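Local atomic coordinates of enoyl-CoA hydratase, EchA12_1 (Mycobacterium marinum M, PDB entry 3QRE), a protein that probably hydrates enoyl-CoA thioesters or catalyses a related acyl-CoA reaction, as a member of the enoyl-CoA hydratase/isomerase (crotonase) family. Residues Q28-L32 and D57-F62; G74-I78 and I232-P238; R121-F125 and E175-W180; V126-P132 and M241-K245; D153-A157 and R224-Y228. All coordinates share one frame; numbering follows the deposited sequence.

Contact 1 of 5, residues Q28-L32 and D57-F62; sequences QDAVL and DLAAGF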
# COMPACT_ATOMS: atom_id res chain seq x y z
N GLN A 28 3.57 5.89 -40.63
CA GLN A 28 2.20 6.51 -40.62
C GLN A 28 1.11 5.67 -39.90
O GLN A 28 -0.01 6.17 -39.69
CB GLN A 28 1.76 6.88 -42.06
N ASP A 29 1.42 4.41 -39.53
CA ASP A 29 0.51 3.58 -38.70
C ASP A 29 0.35 4.20 -37.30
O ASP A 29 1.32 4.74 -36.75
CB ASP A 29 1.03 2.14 -38.55
CG ASP A 29 0.94 1.32 -39.85
OD1 ASP A 29 -0.18 1.17 -40.39
OD2 ASP A 29 2.00 0.81 -40.30
N ALA A 30 -0.86 4.12 -36.75
CA ALA A 30 -1.16 4.68 -35.43
C ALA A 30 -0.28 4.07 -34.33
O ALA A 30 0.17 4.78 -33.43
CB ALA A 30 -2.65 4.54 -35.09
N VAL A 31 -0.01 2.77 -34.44
CA VAL A 31 0.83 2.06 -33.47
C VAL A 31 1.91 1.27 -34.22
O VAL A 31 1.60 0.47 -35.10
CB VAL A 31 -0.04 1.11 -32.57
CG1 VAL A 31 0.83 0.30 -31.63
CG2 VAL A 31 -1.06 1.89 -31.78
N LEU A 32 3.18 1.49 -33.86
CA LEU A 32 4.28 0.73 -34.45
C LEU A 32 4.60 -0.53 -33.65
O LEU A 32 4.46 -0.57 -32.42
CB LEU A 32 5.55 1.59 -34.53
CG LEU A 32 5.39 2.96 -35.19
CD1 LEU A 32 6.65 3.79 -34.98
CD2 LEU A 32 5.06 2.80 -36.70
N ASP A 57 -8.13 5.08 -33.76
CA ASP A 57 -6.95 4.63 -34.50
C ASP A 57 -5.91 4.03 -33.57
O ASP A 57 -5.34 2.97 -33.85
CB ASP A 57 -6.33 5.76 -35.37
CG ASP A 57 -5.94 7.02 -34.55
OD1 ASP A 57 -5.11 7.83 -35.02
OD2 ASP A 57 -6.48 7.22 -33.44
N LEU A 58 -5.68 4.71 -32.45
CA LEU A 58 -4.68 4.31 -31.48
C LEU A 58 -5.11 3.04 -30.77
O LEU A 58 -4.30 2.15 -30.55
CB LEU A 58 -4.45 5.43 -30.48
CG LEU A 58 -3.01 5.43 -29.98
CD1 LEU A 58 -2.06 5.99 -31.08
CD2 LEU A 58 -2.91 6.24 -28.71
N ALA A 59 -6.40 2.95 -30.44
CA ALA A 59 -6.97 1.78 -29.83
C ALA A 59 -6.81 0.55 -30.72
O ALA A 59 -6.21 -0.46 -30.28
CB ALA A 59 -8.46 2.00 -29.46
N ALA A 60 -7.30 0.63 -31.95
CA ALA A 60 -7.21 -0.48 -32.90
C ALA A 60 -5.76 -0.93 -33.17
O ALA A 60 -5.48 -2.14 -33.32
CB ALA A 60 -7.93 -0.16 -34.22
N GLY A 61 -4.84 0.02 -33.21
CA GLY A 61 -3.43 -0.32 -33.42
C GLY A 61 -2.93 -1.08 -32.21
O GLY A 61 -2.31 -2.13 -32.34
N PHE A 62 -3.23 -0.54 -31.03
CA PHE A 62 -2.85 -1.13 -29.75
C PHE A 62 -3.36 -2.58 -29.57
O PHE A 62 -2.58 -3.47 -29.24
CB PHE A 62 -3.35 -0.24 -28.60
CG PHE A 62 -2.93 -0.72 -27.23
CD1 PHE A 62 -1.57 -0.83 -26.89
CD2 PHE A 62 -3.87 -1.05 -26.28
CE1 PHE A 62 -1.17 -1.27 -25.61
CE2 PHE A 62 -3.48 -1.50 -24.99
CZ PHE A 62 -2.12 -1.60 -24.66
O HOH W 1 -0.30 -2.37 -35.04
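Val31 drives its CG2 methyl into a shallow notch on helix 56-71 at Gly61, where the helix presents only backbone. Gly61 has no side chain to set against the strand, and Val31 CA and Gly61 CA are 4.9 Å apart. At the bottom of the notch Val31 CG2 sits 3.3 Å from Phe62 N and 3.5 Å from Leu58 O, over one turn of helical backbone. The valine's first torsion (chi1 176°) sends CG1 away from its own backbone N and leaves CG2, beside that N, as the methyl that enters. CG1 lies beside the carbonyl of Gly61.

A smaller knob lies one residue earlier. Ala30 CB rests against the first turn of the segment, 3.4 Å from Asp57 O and 3.9 Å from Asp57 CB. Leu58 returns the contact from the helix side, its CD1 reaching 3.5 Å from Ala30 O. Around this patch Asp57 forms salt bridges with Arg47 and Arg50, and Val31 also packs on Ile43 of the adjoining strand.

The contact therefore joins strand 31-35, outermost in the main sheet within this chain, to the helix by methyl groups set on peptide backbone. Direct polar bonding is absent, and the one water between Val31 O and Gly61 O makes weak bonds to both, which implies cohesion chiefly through van der Waals fit.

Contact 2 of 5, residues G74-I78 and I232-P238; sequences GIRVI and IARYCSP
The chain leading into strand 77-82 passes the last turn of helix 221-235, with Arg76 CA 5.9 Å from Ala233 CA; the helix ends at Tyr235, and Cys236 leaves helical geometry. Arg76 fills this bend. Arg76 CB touches Ala233 CB; beyond it the chain turns at chi2 (-70°) and again at chi3, which folds the guanidinium back toward the carbonyls at the helix end. Arg76 NH2 gives a fairly straight bond to Cys236 O (2.7 Å, 160° at the hydrogen). That oxygen lies near the guanidinium plane, but the donor stands above the carbonyl plane of Cys236. Arg76 NH1 adds a weak, bent bond to Ala233 O at 2.8 Å and a longer weak one to Cys236 O.

The flat group is also sandwiched: Ala233 lies over one face, toward the rim, while the Pro238 ring crosses the other, its CD 3.5 Å above the centre. A positive charge placed against carbonyls at a helix C-terminus probably gains from the helix dipole. Val77 supplies the apolar part, its CG2 meeting Ile232 CG1 at 3.8 Å and Ala233 CB at 3.9 Å.

Ser237 is the N-cap of helix 238-249, its OG accepting from Ser240 N. Met241 of that helix packs against Arg76, Val77 and Ile232, and Leu196 of the second subunit lies against Cys236, placing the bend between strand 77-82, two successive helices and the subunit interface.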
# COMPACT_ATOMS: atom_id res chain seq x y z
N GLY A 74 7.43 -16.69 -30.21
CA GLY A 74 8.76 -16.10 -30.14
C GLY A 74 8.83 -14.87 -29.24
O GLY A 74 9.92 -14.46 -28.83
N ILE A 75 7.66 -14.27 -28.94
CA ILE A 75 7.60 -13.09 -28.07
C ILE A 75 7.41 -13.50 -26.60
O ILE A 75 6.46 -14.19 -26.24
CB ILE A 75 6.47 -12.09 -28.47
CG1 ILE A 75 6.70 -11.51 -29.88
CG2 ILE A 75 6.34 -10.95 -27.41
CD1 ILE A 75 8.03 -10.70 -30.06
N ARG A 76 8.34 -13.04 -25.77
CA ARG A 76 8.33 -13.31 -24.34
C ARG A 76 7.78 -12.15 -23.51
O ARG A 76 7.03 -12.37 -22.55
CB ARG A 76 9.74 -13.65 -23.88
CG ARG A 76 10.38 -14.84 -24.62
CD ARG A 76 9.69 -16.12 -24.21
NE ARG A 76 9.24 -16.00 -22.82
CZ ARG A 76 10.00 -16.18 -21.74
NH1 ARG A 76 11.29 -16.53 -21.87
NH2 ARG A 76 9.48 -16.02 -20.52
N VAL A 77 8.16 -10.93 -23.86
CA VAL A 77 7.78 -9.75 -23.08
C VAL A 77 7.41 -8.60 -24.02
O VAL A 77 7.94 -8.50 -25.15
CB VAL A 77 8.92 -9.31 -22.13
CG1 VAL A 77 8.45 -8.21 -21.17
CG2 VAL A 77 9.43 -10.49 -21.32
N ILE A 78 6.49 -7.76 -23.55
CA ILE A 78 6.02 -6.59 -24.29
C ILE A 78 6.50 -5.29 -23.63
O ILE A 78 6.39 -5.11 -22.42
CB ILE A 78 4.47 -6.54 -24.36
CG1 ILE A 78 3.91 -7.79 -25.07
CG2 ILE A 78 4.01 -5.26 -25.06
CD1 ILE A 78 2.38 -8.02 -24.87
N ILE A 232 13.95 -10.33 -17.43
CA ILE A 232 12.85 -11.21 -16.99
C ILE A 232 12.57 -12.35 -17.97
O ILE A 232 12.22 -13.47 -17.56
CB ILE A 232 11.54 -10.44 -16.54
CG1 ILE A 232 10.63 -10.12 -17.72
CG2 ILE A 232 11.87 -9.17 -15.74
CD1 ILE A 232 9.43 -9.27 -17.32
N ALA A 233 12.76 -12.07 -19.26
CA ALA A 233 12.62 -13.08 -20.29
C ALA A 233 13.62 -14.23 -20.11
O ALA A 233 13.30 -15.40 -20.36
CB ALA A 233 12.77 -12.47 -21.67
N ARG A 234 14.83 -13.91 -19.65
CA ARG A 234 15.77 -14.97 -19.36
C ARG A 234 15.39 -15.68 -18.06
O ARG A 234 15.40 -16.91 -17.99
CB ARG A 234 17.22 -14.45 -19.33
N TYR A 235 15.01 -14.91 -17.03
CA TYR A 235 14.76 -15.51 -15.72
C TYR A 235 13.53 -16.43 -15.60
O TYR A 235 13.61 -17.48 -14.97
CB TYR A 235 14.79 -14.48 -14.59
CG TYR A 235 14.27 -15.05 -13.27
CD1 TYR A 235 15.06 -15.89 -12.47
CD2 TYR A 235 12.95 -14.78 -12.85
CE1 TYR A 235 14.55 -16.44 -11.26
CE2 TYR A 235 12.44 -15.31 -11.67
CZ TYR A 235 13.23 -16.14 -10.88
OH TYR A 235 12.66 -16.63 -9.72
N CYS A 236 12.42 -16.05 -16.24
CA CYS A 236 11.14 -16.78 -16.16
C CYS A 236 10.83 -17.51 -17.44
O CYS A 236 11.01 -16.95 -18.53
CB CYS A 236 10.02 -15.77 -16.03
SG CYS A 236 9.33 -15.56 -14.45
N SER A 237 10.30 -18.72 -17.33
CA SER A 237 9.74 -19.36 -18.50
C SER A 237 8.43 -18.65 -18.87
O SER A 237 7.87 -17.94 -18.04
CB SER A 237 9.46 -20.84 -18.21
OG SER A 237 8.47 -20.98 -17.21
N PRO A 238 7.95 -18.83 -20.11
CA PRO A 238 6.62 -18.32 -20.49
C PRO A 238 5.46 -18.78 -19.61
O PRO A 238 4.60 -17.96 -19.28
CB PRO A 238 6.44 -18.85 -21.93
CG PRO A 238 7.81 -18.99 -22.44
CD PRO A 238 8.64 -19.43 -21.27

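Contact 3 of 5, residues R121-F125 and E175-W180; sequences RPPHF and EFGISW
The imidazole of His124 and the ring of Phe176 lie almost parallel (8°) in an offset stack, with centroids 4.2 Å apart. Phe176 CB lies over the same imidazole face in a CH-pi contact, while His124 NE2 lies over the phenyl face toward its rim. Trp180 meets the pair differently: the edge of His124 points at the face of its six-membered ring, the planes 72° apart, and His124 CB comes to 3.8 Å from Trp180 CZ3. Phe176 CD2 also lies over the indole, so the three rings form one aromatic cluster. With chi1 near +67°, His124 turns its ring back between its own backbone N and carbonyl carbon, where Phe176 can cover it.

His124 ND1 is buried without a polar partner, whereas NE2 makes a weak bond to Thr253 O. Beside the rings, Pro123 fits against backbone, its CB 3.3 Å from Phe176 O and its CG 3.5 Å from Glu175 O.

The contact joins the type I turn Pro122-Phe125 to the start of helix 178-185, with Gly177 at its N-cap position. Met151 of helix 144-151 backs His124 and Trp180, Phe125 packs on helix 56-71, and Trp188 of the second subunit meets Trp180.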
# COMPACT_ATOMS: atom_id res chain seq x y z
N ARG A 121 -12.87 -3.71 -25.83
CA ARG A 121 -12.15 -4.41 -24.75
C ARG A 121 -12.17 -3.67 -23.43
O ARG A 121 -12.04 -2.45 -23.40
CB ARG A 121 -10.70 -4.63 -25.14
CG ARG A 121 -10.53 -5.75 -26.12
CD ARG A 121 -9.08 -6.00 -26.42
NE ARG A 121 -9.03 -6.50 -27.78
CZ ARG A 121 -8.02 -7.15 -28.34
NH1 ARG A 121 -8.14 -7.54 -29.60
NH2 ARG A 121 -6.92 -7.42 -27.66
N PRO A 122 -12.31 -4.42 -22.31
CA PRO A 122 -12.26 -3.77 -20.98
C PRO A 122 -10.93 -3.03 -20.68
O PRO A 122 -9.88 -3.38 -21.19
CB PRO A 122 -12.55 -4.92 -19.99
CG PRO A 122 -12.22 -6.18 -20.73
CD PRO A 122 -12.44 -5.90 -22.22
N PRO A 123 -10.99 -1.98 -19.85
CA PRO A 123 -9.82 -1.17 -19.50
C PRO A 123 -8.57 -1.97 -19.05
O PRO A 123 -7.41 -1.57 -19.35
CB PRO A 123 -10.33 -0.33 -18.32
CG PRO A 123 -11.86 -0.20 -18.58
CD PRO A 123 -12.24 -1.51 -19.20
N HIS A 124 -8.81 -3.11 -18.38
CA HIS A 124 -7.77 -3.87 -17.71
C HIS A 124 -7.37 -5.17 -18.45
O HIS A 124 -6.81 -6.08 -17.85
CB HIS A 124 -8.23 -4.23 -16.30
CG HIS A 124 -9.37 -5.18 -16.28
ND1 HIS A 124 -10.45 -5.06 -17.13
CD2 HIS A 124 -9.62 -6.27 -15.51
CE1 HIS A 124 -11.32 -6.02 -16.88
NE2 HIS A 124 -10.84 -6.77 -15.91
N PHE A 125 -7.66 -5.24 -19.74
CA PHE A 125 -7.42 -6.48 -20.46
C PHE A 125 -5.92 -6.87 -20.50
O PHE A 125 -5.57 -8.05 -20.53
CB PHE A 125 -8.03 -6.42 -21.87
CG PHE A 125 -7.06 -6.04 -22.93
CD1 PHE A 125 -6.47 -7.03 -23.74
CD2 PHE A 125 -6.73 -4.71 -23.12
CE1 PHE A 125 -5.54 -6.68 -24.72
CE2 PHE A 125 -5.82 -4.36 -24.10
CZ PHE A 125 -5.21 -5.35 -24.90
N GLU A 175 -15.96 0.72 -15.22
CA GLU A 175 -15.71 -0.48 -14.45
C GLU A 175 -14.36 -1.10 -14.84
O GLU A 175 -14.05 -1.27 -16.06
CB GLU A 175 -16.83 -1.46 -14.73
CG GLU A 175 -17.15 -2.35 -13.57
CD GLU A 175 -18.34 -3.24 -13.88
OE1 GLU A 175 -19.43 -2.97 -13.34
OE2 GLU A 175 -18.17 -4.21 -14.68
N PHE A 176 -13.59 -1.50 -13.82
CA PHE A 176 -12.19 -1.90 -13.96
C PHE A 176 -11.32 -0.78 -14.57
O PHE A 176 -10.23 -1.06 -15.08
CB PHE A 176 -12.03 -3.21 -14.76
CG PHE A 176 -12.83 -4.37 -14.21
CD1 PHE A 176 -13.99 -4.80 -14.86
CD2 PHE A 176 -12.42 -5.04 -13.08
CE1 PHE A 176 -14.75 -5.86 -14.37
CE2 PHE A 176 -13.16 -6.10 -12.57
CZ PHE A 176 -14.33 -6.51 -13.22
N GLY A 177 -11.79 0.46 -14.51
CA GLY A 177 -10.99 1.60 -14.96
C GLY A 177 -10.09 2.18 -13.86
O GLY A 177 -9.69 1.48 -12.94
N ILE A 178 -9.79 3.48 -13.96
CA ILE A 178 -8.90 4.16 -13.01
C ILE A 178 -9.39 4.08 -11.54
O ILE A 178 -8.58 4.01 -10.61
CB ILE A 178 -8.75 5.65 -13.40
CG1 ILE A 178 -7.57 6.29 -12.66
CG2 ILE A 178 -10.08 6.44 -13.10
CD1 ILE A 178 -6.21 5.74 -13.08
N SER A 179 -10.70 4.07 -11.31
CA SER A 179 -11.17 4.08 -9.92
C SER A 179 -11.01 2.69 -9.30
O SER A 179 -11.09 2.53 -8.09
CB SER A 179 -12.60 4.55 -9.83
OG SER A 179 -13.44 3.52 -10.34
N TRP A 180 -10.74 1.71 -10.16
CA TRP A 180 -10.40 0.35 -9.75
C TRP A 180 -8.87 0.22 -9.52
O TRP A 180 -8.44 -0.08 -8.40
CB TRP A 180 -10.87 -0.63 -10.83
CG TRP A 180 -10.58 -2.07 -10.55
CD1 TRP A 180 -11.24 -2.88 -9.66
CD2 TRP A 180 -9.59 -2.90 -11.19
NE1 TRP A 180 -10.71 -4.15 -9.70
CE2 TRP A 180 -9.71 -4.20 -10.63
CE3 TRP A 180 -8.62 -2.68 -12.17
CZ2 TRP A 180 -8.89 -5.27 -11.03
CZ3 TRP A 180 -7.80 -3.76 -12.57
CH2 TRP A 180 -7.96 -5.03 -12.00

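Contact 4 of 5, residues V126-P132 and M241-K245; sequences VTMLRKP and MAVIK
Lys245 reaches from helix 238-249 into the curl of backbone that precedes strand 133-137 of the crotonase fold, and its ammonium is gripped there by main-chain oxygens. The side chain starts at Lys245 CB, 4.1 Å from Leu129 O, and runs extended through chi2 before chi3 (84°) bends it inward. Lys245 CD then passes between two carbonyls, 3.6 Å from Leu129 O and slightly farther from Lys131 O. CE lies near Val126 O and Leu129 O. At the tip Lys245 NZ donates to Val126 O at 2.8 Å. Lys245 NZ also donates to Lys131 O, at 2.9 Å. The two acceptors are used differently: NZ is tilted by 22° from the carbonyl plane of Val126, but stands well above that of Lys131. Asp153 completes the site with a salt bridge to the same nitrogen, so the buried ammonium has a counter-charge and two carbonyl partners, which would be expected to favour the protonated amine.

The curl is fixed from its outer side as well. Lys131 points away from the helix and bonds to Ile75 O and Ala69 O, and Arg130 N is held by Glu70. Leu192 of the second subunit packs on Lys245, placing the grip close to the subunit interface.

Toward the start of segment 241-245 the backbones come nearest, Arg130 CA to Ala242 CA being 4.4 Å, and Arg130 O receives a CA-H...O contact from Ala242. Beyond it the extended side chain of Met241 crosses the ring of Pro132 at about a right angle, with Met241 SD 3.6 Å from Pro132 CG.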
# COMPACT_ATOMS: atom_id res chain seq x y z
N VAL A 126 -5.04 -5.88 -20.46
CA VAL A 126 -3.59 -6.12 -20.33
C VAL A 126 -3.21 -6.97 -19.10
O VAL A 126 -2.26 -7.80 -19.16
CB VAL A 126 -2.79 -4.81 -20.42
CG1 VAL A 126 -1.43 -4.94 -19.84
CG2 VAL A 126 -2.67 -4.38 -21.89
N THR A 127 -3.97 -6.81 -18.02
CA THR A 127 -3.75 -7.61 -16.82
C THR A 127 -4.11 -9.07 -17.01
O THR A 127 -3.74 -9.90 -16.20
CB THR A 127 -4.51 -7.09 -15.57
OG1 THR A 127 -5.90 -7.46 -15.65
CG2 THR A 127 -4.38 -5.56 -15.39
N MET A 128 -4.82 -9.42 -18.08
CA MET A 128 -5.26 -10.81 -18.26
C MET A 128 -4.45 -11.53 -19.34
O MET A 128 -4.78 -12.65 -19.73
CB MET A 128 -6.76 -10.85 -18.58
CG MET A 128 -7.60 -10.28 -17.43
SD MET A 128 -9.39 -10.32 -17.64
CE MET A 128 -9.72 -9.17 -18.98
N LEU A 129 -3.41 -10.87 -19.85
CA LEU A 129 -2.53 -11.47 -20.82
C LEU A 129 -1.67 -12.52 -20.13
O LEU A 129 -1.39 -12.42 -18.93
CB LEU A 129 -1.61 -10.42 -21.49
CG LEU A 129 -2.23 -9.29 -22.33
CD1 LEU A 129 -1.17 -8.36 -22.86
CD2 LEU A 129 -3.15 -9.83 -23.47
N ARG A 130 -1.24 -13.51 -20.91
CA ARG A 130 -0.22 -14.44 -20.49
C ARG A 130 1.17 -13.80 -20.35
O ARG A 130 2.05 -14.35 -19.69
CB ARG A 130 -0.15 -15.59 -21.51
CG ARG A 130 -1.29 -16.63 -21.39
CD ARG A 130 -1.15 -17.77 -22.45
NE ARG A 130 -1.49 -17.30 -23.80
CZ ARG A 130 -0.59 -16.93 -24.73
NH1 ARG A 130 0.72 -16.99 -24.49
NH2 ARG A 130 -1.02 -16.52 -25.93
N LYS A 131 1.38 -12.64 -20.96
CA LYS A 131 2.73 -12.04 -21.03
C LYS A 131 2.79 -10.68 -20.34
O LYS A 131 1.84 -9.93 -20.40
CB LYS A 131 3.18 -11.90 -22.50
CG LYS A 131 3.18 -13.22 -23.24
CD LYS A 131 3.50 -13.13 -24.73
CE LYS A 131 3.51 -14.59 -25.27
NZ LYS A 131 3.98 -14.74 -26.70
N PRO A 132 3.93 -10.36 -19.71
CA PRO A 132 4.09 -9.09 -19.02
C PRO A 132 4.16 -7.91 -19.99
O PRO A 132 4.66 -8.06 -21.12
CB PRO A 132 5.44 -9.24 -18.30
CG PRO A 132 5.87 -10.68 -18.52
CD PRO A 132 5.20 -11.12 -19.76
N MET A 241 5.73 -16.90 -16.19
CA MET A 241 5.17 -15.54 -16.27
C MET A 241 3.62 -15.56 -16.23
O MET A 241 3.01 -14.79 -15.49
CB MET A 241 5.65 -14.84 -17.54
CG MET A 241 7.10 -14.40 -17.53
SD MET A 241 7.64 -13.73 -19.11
CE MET A 241 9.24 -13.14 -18.63
N ALA A 242 3.00 -16.46 -16.99
CA ALA A 242 1.53 -16.54 -17.09
C ALA A 242 0.93 -16.85 -15.75
O ALA A 242 -0.10 -16.30 -15.38
CB ALA A 242 1.10 -17.62 -18.09
N VAL A 243 1.61 -17.74 -15.03
CA VAL A 243 1.20 -18.19 -13.71
C VAL A 243 1.30 -17.05 -12.72
O VAL A 243 0.36 -16.80 -11.92
CB VAL A 243 2.10 -19.38 -13.26
CG1 VAL A 243 2.18 -19.50 -11.78
CG2 VAL A 243 1.56 -20.65 -13.86
N ILE A 244 2.42 -16.34 -12.78
CA ILE A 244 2.64 -15.19 -11.91
C ILE A 244 1.53 -14.15 -12.10
O ILE A 244 0.91 -13.73 -11.12
CB ILE A 244 4.07 -14.61 -12.10
CG1 ILE A 244 5.09 -15.56 -11.47
CG2 ILE A 244 4.17 -13.18 -11.51
CD1 ILE A 244 6.52 -15.38 -11.96
N LYS A 245 1.26 -13.76 -13.36
CA LYS A 245 0.21 -12.73 -13.60
C LYS A 245 -1.15 -13.22 -13.07
O LYS A 245 -1.83 -12.51 -12.35
CB LYS A 245 0.12 -12.29 -15.08
CG LYS A 245 1.13 -11.23 -15.45
CD LYS A 245 1.02 -10.76 -16.91
CE LYS A 245 -0.06 -9.67 -17.06
NZ LYS A 245 0.19 -8.88 -18.29

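Contact 5 of 5, residues D153-A157 and R224-Y228; sequences DVRFA and RALEY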
# COMPACT_ATOMS: atom_id res chain seq x y z
N ASP A 153 2.19 -4.30 -16.20
CA ASP A 153 2.81 -5.02 -15.09
C ASP A 153 3.81 -4.15 -14.35
O ASP A 153 3.81 -4.10 -13.12
CB ASP A 153 3.47 -6.29 -15.62
CG ASP A 153 2.46 -7.24 -16.22
OD1 ASP A 153 1.82 -7.94 -15.45
OD2 ASP A 153 2.24 -7.28 -17.44
N VAL A 154 4.67 -3.46 -15.11
CA VAL A 154 5.78 -2.69 -14.55
C VAL A 154 5.94 -1.40 -15.33
O VAL A 154 5.79 -1.39 -16.56
CB VAL A 154 7.11 -3.49 -14.56
CG1 VAL A 154 8.22 -2.71 -13.90
CG2 VAL A 154 6.94 -4.84 -13.84
N ARG A 155 6.22 -0.31 -14.59
CA ARG A 155 6.39 1.01 -15.18
C ARG A 155 7.76 1.65 -14.89
O ARG A 155 8.20 1.74 -13.73
CB ARG A 155 5.29 1.95 -14.68
CG ARG A 155 3.88 1.69 -15.27
CD ARG A 155 2.77 2.23 -14.34
NE ARG A 155 2.71 1.48 -13.07
CZ ARG A 155 2.27 0.23 -12.96
NH1 ARG A 155 1.79 -0.42 -14.02
NH2 ARG A 155 2.28 -0.37 -11.80
N PHE A 156 8.43 2.10 -15.95
CA PHE A 156 9.58 2.99 -15.85
C PHE A 156 9.15 4.35 -16.35
O PHE A 156 8.32 4.44 -17.26
CB PHE A 156 10.75 2.47 -16.67
CG PHE A 156 11.37 1.23 -16.10
CD1 PHE A 156 12.37 1.33 -15.16
CD2 PHE A 156 10.93 -0.03 -16.49
CE1 PHE A 156 12.95 0.19 -14.61
CE2 PHE A 156 11.49 -1.20 -15.94
CZ PHE A 156 12.51 -1.08 -14.99
N ALA A 157 9.70 5.40 -15.76
CA ALA A 157 9.35 6.73 -16.18
C ALA A 157 10.60 7.58 -16.38
O ALA A 157 11.57 7.45 -15.62
CB ALA A 157 8.44 7.37 -15.17
N ARG A 224 16.93 0.89 -20.40
CA ARG A 224 16.55 0.32 -19.10
C ARG A 224 15.28 -0.56 -19.15
O ARG A 224 15.28 -1.68 -18.62
CB ARG A 224 16.41 1.43 -18.06
CG ARG A 224 16.07 0.94 -16.67
CD ARG A 224 17.27 0.30 -15.93
NE ARG A 224 16.80 -0.29 -14.68
CZ ARG A 224 16.71 -1.60 -14.45
NH1 ARG A 224 17.10 -2.48 -15.37
NH2 ARG A 224 16.24 -2.04 -13.28
N ALA A 225 14.23 -0.07 -19.80
CA ALA A 225 13.01 -0.86 -19.96
C ALA A 225 13.29 -2.16 -20.73
O ALA A 225 12.78 -3.22 -20.37
CB ALA A 225 11.89 -0.04 -20.64
N LEU A 226 14.13 -2.06 -21.77
CA LEU A 226 14.54 -3.24 -22.56
C LEU A 226 15.49 -4.18 -21.83
O LEU A 226 15.44 -5.38 -22.04
CB LEU A 226 15.16 -2.86 -23.90
CG LEU A 226 14.22 -2.12 -24.83
CD1 LEU A 226 15.06 -1.45 -25.95
CD2 LEU A 226 13.13 -3.05 -25.38
N GLU A 227 16.38 -3.62 -21.01
CA GLU A 227 17.32 -4.41 -20.21
C GLU A 227 16.49 -5.29 -19.28
O GLU A 227 16.56 -6.52 -19.31
CB GLU A 227 18.26 -3.50 -19.41
CG GLU A 227 19.22 -4.21 -18.44
CD GLU A 227 19.90 -3.25 -17.42
OE1 GLU A 227 19.37 -2.15 -17.15
OE2 GLU A 227 20.96 -3.61 -16.88
N TYR A 228 15.66 -4.62 -18.48
CA TYR A 228 14.74 -5.27 -17.54
C TYR A 228 13.87 -6.33 -18.20
O TYR A 228 13.76 -7.44 -17.69
CB TYR A 228 13.88 -4.20 -16.84
CG TYR A 228 12.97 -4.76 -15.77
CD1 TYR A 228 13.45 -5.07 -14.52
CD2 TYR A 228 11.62 -4.98 -16.04
CE1 TYR A 228 12.63 -5.59 -13.55
CE2 TYR A 228 10.79 -5.49 -15.10
CZ TYR A 228 11.28 -5.80 -13.85
OH TYR A 228 10.44 -6.32 -12.90
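Phe156 points its ring edge at the face of Tyr228, a T-shaped pair with centroids 5.4 Å apart and planes at 67°. Phe156 CZ and CE2 make the approach, Phe156 CZ lying 3.8 Å from Tyr228 CG, so the phenylalanine stands over the inner end of the tyrosine ring, next to its CB. The outer end belongs to Val154, which lies on the same face of the strand as Phe156 and meets Tyr228 from the strand side: Val154 CG1 touches Tyr228 CE2 at 4.0 Å and Val154 CG2 reaches 3.9 Å from Tyr228 OH. Two alternate residues of the strand, both facing the helix, thus divide the length of one ring.

Arg224, one turn before Tyr228, touches Phe156 at CE1. Its first torsion carries CG out toward the strand, opposite its own backbone N, and the bend at chi2 then turns the chain so that it crosses Phe156 at about a right angle. Arg224 CG lies 3.8 Å from Phe156 CE1, and the guanidinium, its plane 69° from the ring plane, has Phe156 CE1 and CZ over one of its faces, toward the rim. This orientation differs from a guanidinium stacked flat on an aromatic face. Its charge is met by Glu214 at NE and by Glu227, whose OE1 is 2.9 Å from Arg224 NH1. Across the ring from CE1, Phe156 CD2 lies 4.1 Å from Ala225 CA.

The strand and helix segments run nearly antiparallel (152°), their axes 9.6 Å apart. Helix 221-235 covers this side of strand 154-158, which lies between strands 133-137 and 214-216 in the main sheet, and Tyr228 OH bonds to Asp193 of the second subunit.

In the fold
Contact 1 closes first along the chain, in series with contacts 2 to 5. Contacts 3 and 5 are nested inside the loop closed by contact 2; contact 5 is also nested within contact 4, which crosses contact 2, and contact 3 crosses contacts 4 and 5. Contacts 1, 2 and 5 reach the six-stranded sheet. Contacts 2 and 5 share helix 221-235, their centres about 14 Å apart, and contact 4 uses the following helix, 238-249, about 11 Å from contact 2. Contact 3 lies across the chain's centre from contact 5. Phe62 links contact 1 to contacts 3 and 4. Contacts 2 to 5 also touch neighbouring subunits, so much of this packing lies close to subunit interfaces.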